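Local coordinates for protein nucleoside hydrolase, putative (PDB 3FZ0) that belongs to the nucleoside hydrolase family and holds a calcium ion in a site of aspartates and one backbone carbonyl beside its central mixed beta-sheet, at residues V132-L137 with V285-A290; G161-N166 with Q204-E209; I64-G69 with A103-R108; I10-C15 with A36-W41. The protein carries 2 engineered substitutions. One frame throughout, in Å; residues are numbered along the deposited sequence.

Contact 1: V132-L137 with V285-A290; sequences VALGPL and VAVLVA. With CA (calcium ion), chain G.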
# COMPACT_ATOMS: atom_id res chain seq x y z
N VAL B 132 -18.37 -23.14 9.55
CA VAL B 132 -17.87 -22.24 10.57
C VAL B 132 -16.35 -22.25 10.50
O VAL B 132 -15.75 -23.30 10.59
CB VAL B 132 -18.31 -22.72 11.94
CG1 VAL B 132 -17.89 -21.68 13.04
CG2 VAL B 132 -19.81 -22.98 11.92
N ALA B 133 -15.74 -21.08 10.34
CA ALA B 133 -14.30 -20.98 10.11
C ALA B 133 -13.67 -20.39 11.35
O ALA B 133 -14.00 -19.26 11.74
CB ALA B 133 -14.01 -20.04 8.91
N LEU B 134 -12.74 -21.13 11.94
CA LEU B 134 -12.13 -20.71 13.20
C LEU B 134 -10.65 -20.40 13.08
O LEU B 134 -9.93 -20.34 14.10
CB LEU B 134 -12.35 -21.79 14.26
CG LEU B 134 -13.78 -22.30 14.44
CD1 LEU B 134 -13.84 -23.42 15.48
CD2 LEU B 134 -14.73 -21.15 14.81
N GLY B 135 -10.17 -20.20 11.87
CA GLY B 135 -8.77 -19.86 11.68
C GLY B 135 -8.59 -18.94 10.50
O GLY B 135 -9.55 -18.29 10.05
N PRO B 136 -7.35 -18.83 10.00
CA PRO B 136 -7.16 -18.09 8.79
C PRO B 136 -8.04 -18.71 7.73
O PRO B 136 -8.22 -19.94 7.72
CB PRO B 136 -5.69 -18.32 8.49
CG PRO B 136 -5.06 -18.52 9.82
CD PRO B 136 -6.07 -19.31 10.56
N LEU B 137 -8.56 -17.88 6.82
CA LEU B 137 -9.50 -18.35 5.79
C LEU B 137 -8.92 -19.06 4.56
O LEU B 137 -9.64 -19.27 3.57
CB LEU B 137 -10.39 -17.19 5.37
CG LEU B 137 -11.17 -16.64 6.56
CD1 LEU B 137 -11.62 -15.21 6.30
CD2 LEU B 137 -12.34 -17.58 6.85
N VAL B 285 -17.46 -18.73 20.83
CA VAL B 285 -18.51 -17.74 20.61
C VAL B 285 -19.03 -17.83 19.15
O VAL B 285 -20.24 -17.75 18.88
CB VAL B 285 -18.03 -16.29 21.00
CG1 VAL B 285 -19.11 -15.22 20.75
CG2 VAL B 285 -17.62 -16.22 22.46
N ALA B 286 -18.12 -18.03 18.22
CA ALA B 286 -18.49 -18.14 16.82
C ALA B 286 -19.36 -19.39 16.58
O ALA B 286 -20.41 -19.30 15.94
CB ALA B 286 -17.22 -18.17 15.93
N VAL B 287 -18.92 -20.55 17.09
CA VAL B 287 -19.75 -21.77 17.02
C VAL B 287 -21.15 -21.54 17.63
O VAL B 287 -22.15 -21.95 17.05
CB VAL B 287 -19.06 -23.05 17.62
CG1 VAL B 287 -20.02 -24.21 17.69
CG2 VAL B 287 -17.84 -23.44 16.77
N LEU B 288 -21.22 -20.85 18.77
CA LEU B 288 -22.52 -20.53 19.35
C LEU B 288 -23.40 -19.69 18.41
O LEU B 288 -24.62 -19.95 18.28
CB LEU B 288 -22.34 -19.82 20.69
CG LEU B 288 -23.63 -19.47 21.41
CD1 LEU B 288 -24.17 -20.71 22.05
CD2 LEU B 288 -23.33 -18.42 22.45
N VAL B 289 -22.80 -18.70 17.76
CA VAL B 289 -23.55 -17.85 16.85
C VAL B 289 -24.13 -18.68 15.71
O VAL B 289 -25.26 -18.47 15.31
CB VAL B 289 -22.70 -16.66 16.35
CG1 VAL B 289 -23.34 -15.98 15.13
CG2 VAL B 289 -22.52 -15.65 17.47
N ALA B 290 -23.34 -19.63 15.20
CA ALA B 290 -23.76 -20.47 14.07
C ALA B 290 -24.93 -21.34 14.41
O ALA B 290 -25.83 -21.51 13.61
CB ALA B 290 -22.62 -21.36 13.63
CA CA G . -8.72 -20.66 16.01
O HOH W 1 -9.49 -18.50 16.09
O HOH W 2 -6.76 -19.06 15.08
O HOH W 3 -7.68 -19.92 18.10
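The end of strand 127-133, with the loop that follows it, lies against helix 282-291 without any backbone bonding between 132-137 and 285-290; the nearest CA atoms, those of V132 and V287, are 6.7 Å apart. V132 points at the helix and splits its two methyls between neighbouring turns. CG1, anti to the backbone N (chi1 -175°), meets V287 CG2 at 4.1 Å, while CG2, beside the backbone N, rests on A290 CB at 3.7 Å. L134 starts out in another direction, but with CG beside its own backbone N and an extended chi2 (177°) its tip swings back to the helix. There CD2 of L134 touches A286 CB at 4.0 Å and CD1 of L134 reaches V287 CG2 at 4.2 Å. V287 CG2 is thus shared by a methyl of V132 and one of L134, and V287 crosses V132 at about a right angle. A286 and A290, one turn apart, are joined by the bond from A290 N to A286 O (3.0 Å); as alanines they let valine and leucine methyls come close to the helix. On the same strand, A133 turns away from the helix and packs on I164. The carbonyl of L134 faces the metal, its O 2.3 Å from the calcium ion, beside D14, D19, D283 and three waters. D283 belongs to this same helix, so 132-137 and the helix are joined twice, by apolar packing and through the metal. The ion would be expected to polarise the L134 carbonyl, whereas the helix meets that residue through purely apolar, non-directional contacts.

Contact 2: G161-N166 with Q204-E209; sequences GIVIMN and QLVNWE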
# COMPACT_ATOMS: atom_id res chain seq x y z
N GLY B 161 -25.10 -19.45 6.06
CA GLY B 161 -24.24 -20.51 5.54
C GLY B 161 -22.80 -20.45 6.02
O GLY B 161 -22.10 -21.47 6.06
N ILE B 162 -22.33 -19.26 6.36
CA ILE B 162 -20.96 -19.14 6.83
C ILE B 162 -20.85 -18.21 8.04
O ILE B 162 -21.38 -17.10 8.07
CB ILE B 162 -19.94 -18.80 5.66
CG1 ILE B 162 -18.48 -18.77 6.17
CG2 ILE B 162 -20.34 -17.53 4.91
CD1 ILE B 162 -17.42 -18.74 5.05
N VAL B 163 -20.21 -18.72 9.07
CA VAL B 163 -19.90 -17.92 10.25
C VAL B 163 -18.41 -17.99 10.47
O VAL B 163 -17.83 -19.06 10.44
CB VAL B 163 -20.66 -18.43 11.47
CG1 VAL B 163 -20.46 -17.50 12.60
CG2 VAL B 163 -22.13 -18.55 11.14
N ILE B 164 -17.77 -16.84 10.62
CA ILE B 164 -16.30 -16.80 10.74
C ILE B 164 -15.82 -16.14 12.03
O ILE B 164 -16.35 -15.09 12.45
CB ILE B 164 -15.65 -16.14 9.48
CG1 ILE B 164 -16.03 -14.65 9.35
CG2 ILE B 164 -16.01 -16.94 8.23
CD1 ILE B 164 -15.31 -13.91 8.23
N MET B 165 -14.83 -16.74 12.69
CA MET B 165 -14.19 -15.99 13.79
C MET B 165 -13.02 -15.23 13.18
O MET B 165 -12.01 -15.82 12.83
CB MET B 165 -13.75 -16.90 14.96
CG MET B 165 -13.43 -16.09 16.20
SD MET B 165 -11.89 -15.17 16.04
CE MET B 165 -12.34 -13.57 16.72
N ASN B 166 -13.19 -13.92 13.07
CA ASN B 166 -12.38 -13.09 12.16
C ASN B 166 -12.56 -11.58 12.39
O ASN B 166 -13.68 -11.10 12.65
CB ASN B 166 -12.71 -13.46 10.70
CG ASN B 166 -11.74 -12.82 9.69
OD1 ASN B 166 -11.89 -11.65 9.32
ND2 ASN B 166 -10.78 -13.60 9.21
N GLN B 204 -21.50 -13.91 8.56
CA GLN B 204 -21.57 -13.44 9.95
C GLN B 204 -20.17 -13.28 10.51
O GLN B 204 -19.40 -14.26 10.60
CB GLN B 204 -22.36 -14.41 10.83
CG GLN B 204 -23.72 -14.81 10.24
CD GLN B 204 -24.68 -13.66 10.17
OE1 GLN B 204 -25.04 -13.09 11.20
NE2 GLN B 204 -25.11 -13.28 8.95
N LEU B 205 -19.83 -12.05 10.89
CA LEU B 205 -18.47 -11.76 11.34
C LEU B 205 -18.40 -11.78 12.86
O LEU B 205 -18.75 -10.81 13.54
CB LEU B 205 -17.98 -10.41 10.78
CG LEU B 205 -16.52 -10.00 11.02
CD1 LEU B 205 -15.47 -10.61 10.04
CD2 LEU B 205 -16.41 -8.45 11.05
N VAL B 206 -17.95 -12.90 13.41
CA VAL B 206 -17.75 -12.97 14.86
C VAL B 206 -16.34 -12.44 15.17
O VAL B 206 -15.32 -13.16 15.08
CB VAL B 206 -18.04 -14.37 15.38
CG1 VAL B 206 -17.94 -14.42 16.93
CG2 VAL B 206 -19.46 -14.81 14.87
N ASN B 207 -16.31 -11.15 15.51
CA ASN B 207 -15.07 -10.40 15.62
C ASN B 207 -14.53 -10.44 17.03
O ASN B 207 -15.24 -10.84 17.97
CB ASN B 207 -15.28 -8.94 15.19
CG ASN B 207 -16.49 -8.32 15.86
OD1 ASN B 207 -16.42 -7.83 16.98
ND2 ASN B 207 -17.63 -8.39 15.18
N TRP B 208 -13.30 -9.98 17.17
CA TRP B 208 -12.59 -9.98 18.44
C TRP B 208 -13.36 -9.30 19.60
O TRP B 208 -13.55 -9.92 20.66
CB TRP B 208 -11.21 -9.33 18.25
CG TRP B 208 -10.42 -9.07 19.50
CD1 TRP B 208 -10.03 -7.84 19.97
CD2 TRP B 208 -9.89 -10.03 20.42
NE1 TRP B 208 -9.30 -7.99 21.10
CE2 TRP B 208 -9.19 -9.31 21.41
CE3 TRP B 208 -9.95 -11.43 20.52
CZ2 TRP B 208 -8.56 -9.95 22.53
CZ3 TRP B 208 -9.31 -12.08 21.61
CH2 TRP B 208 -8.63 -11.33 22.60
N GLU B 209 -13.81 -8.07 19.39
CA GLU B 209 -14.43 -7.28 20.48
C GLU B 209 -15.73 -7.90 20.97
O GLU B 209 -15.98 -7.94 22.15
CB GLU B 209 -14.66 -5.82 20.08
CG GLU B 209 -13.36 -5.03 19.79
CD GLU B 209 -12.90 -5.11 18.33
OE1 GLU B 209 -13.29 -6.07 17.64
OE2 GLU B 209 -12.16 -4.21 17.86
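Four backbone hydrogen bonds make 162-165 and 204-206 a parallel pair, their short axes 5.0 Å apart at closest approach. Two are almost straight: Q204 N to I162 O (3.2 Å) and I164 N to Q204 O (3.1 Å). V206 N then reaches I164 O at 2.9 Å with a bent N-H (143°), and in the last bond N166 N gives to V206 O from 40° above the carbonyl plane, off the lone pairs. On one face, V163 CG1 meets V206 CG2 at 3.7 Å, and M165, bent at chi2 and chi3, folds its methyl CE back to 3.4 Å from V206 O. On the other, I164 CD1 touches L205 CD1 at 3.8 Å; that same L205 methyl lies 3.2 Å from N166 O. Further out, polar ends are held by residues outside the pair, one of them on another subunit: Q204 NE2 bonds P202 O and Q204 OE1 bonds N338 ND2, while W208 NE1 bonds Y322 OH of the second subunit. N207 is the N-cap where strand 203-206 turns into helix 208-212: its OD1 accepts from V210 N, and its ND2 bonds I340 O and, weakly, L205 O. The pair belongs to the parallel core of the mixed central sheet, between strands 127-133 and 337-343, and V163, M165 and V206 face helix 282-291, touching A290 and A286.

Contact 3: I64-G69 with A103-R108; sequences IPFFRG and ALQPKR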
# COMPACT_ATOMS: atom_id res chain seq x y z
N ILE B 64 -15.68 -38.77 13.00
CA ILE B 64 -15.67 -37.60 12.11
C ILE B 64 -14.37 -37.52 11.28
O ILE B 64 -13.29 -37.54 11.85
CB ILE B 64 -15.81 -36.31 12.94
CG1 ILE B 64 -17.09 -36.37 13.78
CG2 ILE B 64 -15.81 -35.09 12.06
CD1 ILE B 64 -17.19 -35.22 14.78
N PRO B 65 -14.47 -37.41 9.95
CA PRO B 65 -13.23 -37.33 9.18
C PRO B 65 -12.59 -35.94 9.24
O PRO B 65 -13.31 -34.93 9.30
CB PRO B 65 -13.68 -37.67 7.74
CG PRO B 65 -15.11 -37.35 7.69
CD PRO B 65 -15.67 -37.35 9.10
N PHE B 66 -11.25 -35.90 9.26
CA PHE B 66 -10.52 -34.63 9.27
C PHE B 66 -9.40 -34.57 8.21
O PHE B 66 -8.84 -35.61 7.82
CB PHE B 66 -10.05 -34.21 10.68
CG PHE B 66 -9.25 -35.27 11.42
CD1 PHE B 66 -7.90 -35.09 11.66
CD2 PHE B 66 -9.87 -36.43 11.91
CE1 PHE B 66 -7.18 -36.03 12.35
CE2 PHE B 66 -9.14 -37.39 12.59
CZ PHE B 66 -7.80 -37.20 12.82
N PHE B 67 -9.10 -33.36 7.73
CA PHE B 67 -8.31 -33.20 6.52
C PHE B 67 -7.23 -32.13 6.63
O PHE B 67 -7.48 -31.07 7.26
CB PHE B 67 -9.25 -32.90 5.36
CG PHE B 67 -10.33 -33.94 5.18
CD1 PHE B 67 -11.52 -33.88 5.90
CD2 PHE B 67 -10.14 -34.98 4.27
CE1 PHE B 67 -12.50 -34.86 5.75
CE2 PHE B 67 -11.13 -35.97 4.09
CZ PHE B 67 -12.31 -35.90 4.84
N ARG B 68 -6.05 -32.42 6.06
CA ARG B 68 -4.93 -31.46 6.04
C ARG B 68 -5.21 -30.39 5.00
O ARG B 68 -5.48 -30.71 3.83
CB ARG B 68 -3.59 -32.17 5.74
CG ARG B 68 -3.36 -33.46 6.55
CD ARG B 68 -2.08 -34.25 6.17
NE ARG B 68 -1.84 -35.36 7.11
CZ ARG B 68 -1.13 -35.26 8.23
NH1 ARG B 68 -0.56 -34.10 8.55
NH2 ARG B 68 -0.98 -36.30 9.03
N GLY B 69 -5.12 -29.13 5.43
CA GLY B 69 -5.30 -27.98 4.56
C GLY B 69 -4.00 -27.22 4.32
O GLY B 69 -2.91 -27.81 4.34
N ALA B 103 -3.42 -41.24 10.95
CA ALA B 103 -2.96 -42.05 9.79
C ALA B 103 -4.09 -42.62 8.94
O ALA B 103 -3.90 -42.88 7.76
CB ALA B 103 -2.02 -43.19 10.23
N LEU B 104 -5.25 -42.83 9.56
CA LEU B 104 -6.42 -43.38 8.87
C LEU B 104 -7.09 -42.38 7.95
O LEU B 104 -7.87 -42.79 7.11
CB LEU B 104 -7.48 -43.85 9.86
CG LEU B 104 -7.26 -44.93 10.89
CD1 LEU B 104 -8.55 -45.12 11.78
CD2 LEU B 104 -6.84 -46.21 10.21
N GLN B 105 -6.85 -41.09 8.14
CA GLN B 105 -7.61 -40.06 7.43
C GLN B 105 -7.23 -40.06 5.96
O GLN B 105 -6.10 -40.38 5.65
CB GLN B 105 -7.39 -38.69 8.06
CG GLN B 105 -7.88 -38.56 9.47
CD GLN B 105 -9.23 -39.24 9.72
OE1 GLN B 105 -10.27 -38.80 9.24
NE2 GLN B 105 -9.21 -40.30 10.52
N PRO B 106 -8.19 -39.75 5.07
CA PRO B 106 -7.94 -39.58 3.61
C PRO B 106 -6.92 -38.49 3.26
O PRO B 106 -6.77 -37.54 4.01
CB PRO B 106 -9.32 -39.20 3.06
CG PRO B 106 -10.31 -39.77 4.09
CD PRO B 106 -9.61 -39.54 5.42
N LYS B 107 -6.24 -38.63 2.13
CA LYS B 107 -5.19 -37.68 1.71
C LYS B 107 -5.68 -36.34 1.15
O LYS B 107 -4.95 -35.33 1.20
CB LYS B 107 -4.22 -38.32 0.72
CG LYS B 107 -3.50 -39.57 1.28
CD LYS B 107 -2.64 -39.29 2.54
CE LYS B 107 -2.12 -40.61 3.15
NZ LYS B 107 -1.96 -40.50 4.64
N ARG B 108 -6.89 -36.35 0.62
CA ARG B 108 -7.54 -35.13 0.13
C ARG B 108 -7.15 -33.81 0.86
O ARG B 108 -7.30 -33.71 2.07
CB ARG B 108 -9.06 -35.36 0.20
CG ARG B 108 -9.83 -34.68 -0.90
CD ARG B 108 -11.31 -34.98 -0.85
NE ARG B 108 -11.56 -36.33 -1.32
CZ ARG B 108 -11.95 -37.33 -0.53
NH1 ARG B 108 -12.21 -37.14 0.77
NH2 ARG B 108 -12.13 -38.52 -1.07
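The end-to-end CA directions of 64-68 and 105-108 are 52° apart, and no backbone-to-backbone bond joins the two segments; the nearest CA pairs are F66 with Q105 at 6.4 Å and F67 with R108 at 6.7 Å. Q105 does the main work by gripping F66 in two ways. Its OE1 accepts the F66 amide, F66 N to Q105 OE1 3.1 Å, with a nearly straight N-H (162°) that arrives from above the plane of the side-chain amide. Its methylene lies over the ring: Q105 CG stands 3.6 Å from the F66 centroid, close to the ring normal, a CH-pi contact. The bend at chi2 brings the amide down flat beside it, its plane 9° from that of the ring, so that Q105 CD is 3.4 Å from F66 CE2. The far end of the amide is held too, because Q105 NE2 bonds R101 O, which fixes its rotation. Strand 66-68 is an outermost strand of the mixed central sheet within the chain, parallel to 32-39 and bonded to it through I37 and V39, and 103-108 crosses that border obliquely. F66 sits in the crowded chi1 position, its ring also packing on M50, I53 and L57 of helix 46-60. F67, CG beside its backbone N, brings its ring end to 103-108 and presents CE2 to P106 CB at 3.8 Å and to R108 NH1 at 3.7 Å, both meeting the ring obliquely. R108 lies side by side with F67 and puts NH1 into a salt bridge with E113 of helix 110-120. Past this point the R68 backbone bonds A110, just at the start of that helix.

Contact 4: I10-C15 with A36-W41; sequences IIDTDC and AITVVW. With CA (calcium ion), chain G.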
# COMPACT_ATOMS: atom_id res chain seq x y z
N ILE B 10 -19.37 -28.06 8.74
CA ILE B 10 -17.97 -28.19 8.39
C ILE B 10 -17.28 -27.21 9.31
O ILE B 10 -17.69 -26.05 9.42
CB ILE B 10 -17.73 -27.79 6.91
CG1 ILE B 10 -18.66 -28.57 5.98
CG2 ILE B 10 -16.26 -27.94 6.54
CD1 ILE B 10 -18.76 -27.96 4.59
N ILE B 11 -16.25 -27.65 10.01
CA ILE B 11 -15.53 -26.73 10.86
C ILE B 11 -14.09 -26.65 10.37
O ILE B 11 -13.36 -27.65 10.30
CB ILE B 11 -15.61 -27.11 12.37
CG1 ILE B 11 -17.06 -27.00 12.87
CG2 ILE B 11 -14.69 -26.19 13.21
CD1 ILE B 11 -17.29 -27.56 14.24
N ASP B 12 -13.71 -25.45 9.96
CA ASP B 12 -12.35 -25.21 9.50
C ASP B 12 -11.61 -24.55 10.63
O ASP B 12 -12.11 -23.60 11.20
CB ASP B 12 -12.35 -24.35 8.25
CG ASP B 12 -10.98 -24.26 7.62
OD1 ASP B 12 -10.26 -23.31 7.99
OD2 ASP B 12 -10.61 -25.13 6.80
N THR B 13 -10.44 -25.07 10.96
CA THR B 13 -9.82 -24.74 12.23
C THR B 13 -8.29 -24.83 12.23
O THR B 13 -7.70 -25.65 11.51
CB THR B 13 -10.40 -25.65 13.40
OG1 THR B 13 -9.75 -25.33 14.63
CG2 THR B 13 -10.18 -27.12 13.11
N ASP B 14 -7.66 -23.98 13.04
CA ASP B 14 -6.23 -24.09 13.28
C ASP B 14 -5.88 -24.72 14.64
O ASP B 14 -4.74 -24.62 15.12
CB ASP B 14 -5.50 -22.75 13.06
CG ASP B 14 -5.83 -21.69 14.12
OD1 ASP B 14 -6.95 -21.68 14.68
OD2 ASP B 14 -4.97 -20.82 14.37
N CYS B 15 -6.88 -25.34 15.28
CA CYS B 15 -6.63 -26.40 16.27
C CYS B 15 -5.96 -25.97 17.56
O CYS B 15 -5.17 -26.71 18.14
CB CYS B 15 -5.83 -27.54 15.63
SG CYS B 15 -6.45 -27.94 13.97
N ALA B 36 -17.42 -32.78 9.09
CA ALA B 36 -16.01 -32.73 8.65
C ALA B 36 -15.26 -31.63 9.35
O ALA B 36 -15.82 -30.57 9.62
CB ALA B 36 -15.88 -32.54 7.12
N ILE B 37 -13.99 -31.91 9.65
CA ILE B 37 -13.10 -30.94 10.26
C ILE B 37 -11.96 -30.74 9.28
O ILE B 37 -11.30 -31.70 8.84
CB ILE B 37 -12.61 -31.40 11.64
CG1 ILE B 37 -13.82 -31.46 12.62
CG2 ILE B 37 -11.47 -30.49 12.14
CD1 ILE B 37 -13.52 -32.07 14.02
N THR B 38 -11.76 -29.49 8.87
CA THR B 38 -10.70 -29.18 7.93
C THR B 38 -9.67 -28.33 8.66
O THR B 38 -10.01 -27.35 9.34
CB THR B 38 -11.23 -28.47 6.69
OG1 THR B 38 -11.89 -27.27 7.09
CG2 THR B 38 -12.22 -29.36 5.97
N VAL B 39 -8.42 -28.72 8.55
CA VAL B 39 -7.35 -28.12 9.36
C VAL B 39 -6.61 -27.06 8.54
O VAL B 39 -6.28 -27.27 7.36
CB VAL B 39 -6.40 -29.24 9.89
CG1 VAL B 39 -5.14 -28.65 10.51
CG2 VAL B 39 -7.17 -30.11 10.85
N VAL B 40 -6.35 -25.92 9.17
CA VAL B 40 -5.59 -24.87 8.49
C VAL B 40 -4.45 -24.44 9.40
O VAL B 40 -4.55 -24.60 10.60
CB VAL B 40 -6.52 -23.70 8.07
CG1 VAL B 40 -7.10 -22.99 9.27
CG2 VAL B 40 -5.82 -22.73 7.15
N TRP B 41 -3.36 -23.94 8.80
CA TRP B 41 -2.26 -23.29 9.53
C TRP B 41 -2.82 -22.09 10.34
O TRP B 41 -3.95 -21.65 10.10
CB TRP B 41 -1.18 -22.82 8.55
CG TRP B 41 -1.59 -21.61 7.82
CD1 TRP B 41 -2.39 -21.54 6.70
CD2 TRP B 41 -1.27 -20.25 8.15
NE1 TRP B 41 -2.57 -20.25 6.33
CE2 TRP B 41 -1.89 -19.43 7.19
CE3 TRP B 41 -0.48 -19.66 9.14
CZ2 TRP B 41 -1.76 -18.04 7.20
CZ3 TRP B 41 -0.35 -18.26 9.15
CH2 TRP B 41 -0.99 -17.47 8.19
CA CA G . -8.72 -20.66 16.01
O HOH W 1 -9.49 -18.50 16.09
O HOH W 2 -6.76 -19.06 15.08
O HOH W 3 -7.68 -19.92 18.10
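A very short bond between side chains stands out: T38 OG1 donates a hydrogen bond to D12 OD2 at 2.5 Å, on the carboxylate's anti lone pair. N139 ND2 bonds the same oxygen, while D12 OD1 lies 3.4 Å from V40 CG1, so the carboxylate is wedged between a polar and an apolar neighbour. D12 takes its place with CG anti to the backbone N (chi1 -171°) and crosses T38 at about a right angle. The backbones are tied in parallel register, I11 N to A36 O at 3.0 Å and T13 N to T38 O at 2.8 Å among the rungs. This is the first beta-alpha-beta unit of the fold, strands 6-13 and 32-39 linked by helix 17-27, whose I23 packs on I11, T13 and I37. The DXDXXXDD signature of nucleoside hydrolases begins at D12 near the strand's end and runs through the loop into helix 17-27. T13 OG1 accepts C15 N at 2.9 Å, an ST turn, and also bonds D19 OD2, a second-shell link to a metal ligand. D14, its CG in the crowded position (chi1 69°), sets OD1 2.4 Å from the calcium ion, while its OD2 bonds N43 N.

How the contacts relate
The four contacts follow one sheet from its border at 66-68 inwards. Contact 3 adjoins contact 4 (centres about 11 Å apart), since strands 66-68 and 32-39 are neighbours. Contact 4 meets contact 1 (centres about 10 Å apart), where L134 N lies 2.7 Å from D12 O, and contact 1 meets contact 2 (centres about 6 Å apart), where A133 O lies 2.8 Å from M165 N. Contacts 1 and 4 share the calcium ion and its three waters, through L134 and D14. The M165 side chain of contact 2 comes within about 6 Å of the ion without binding it. Contact 3, about 20 Å from contact 1 between centres, contributes no metal ligand.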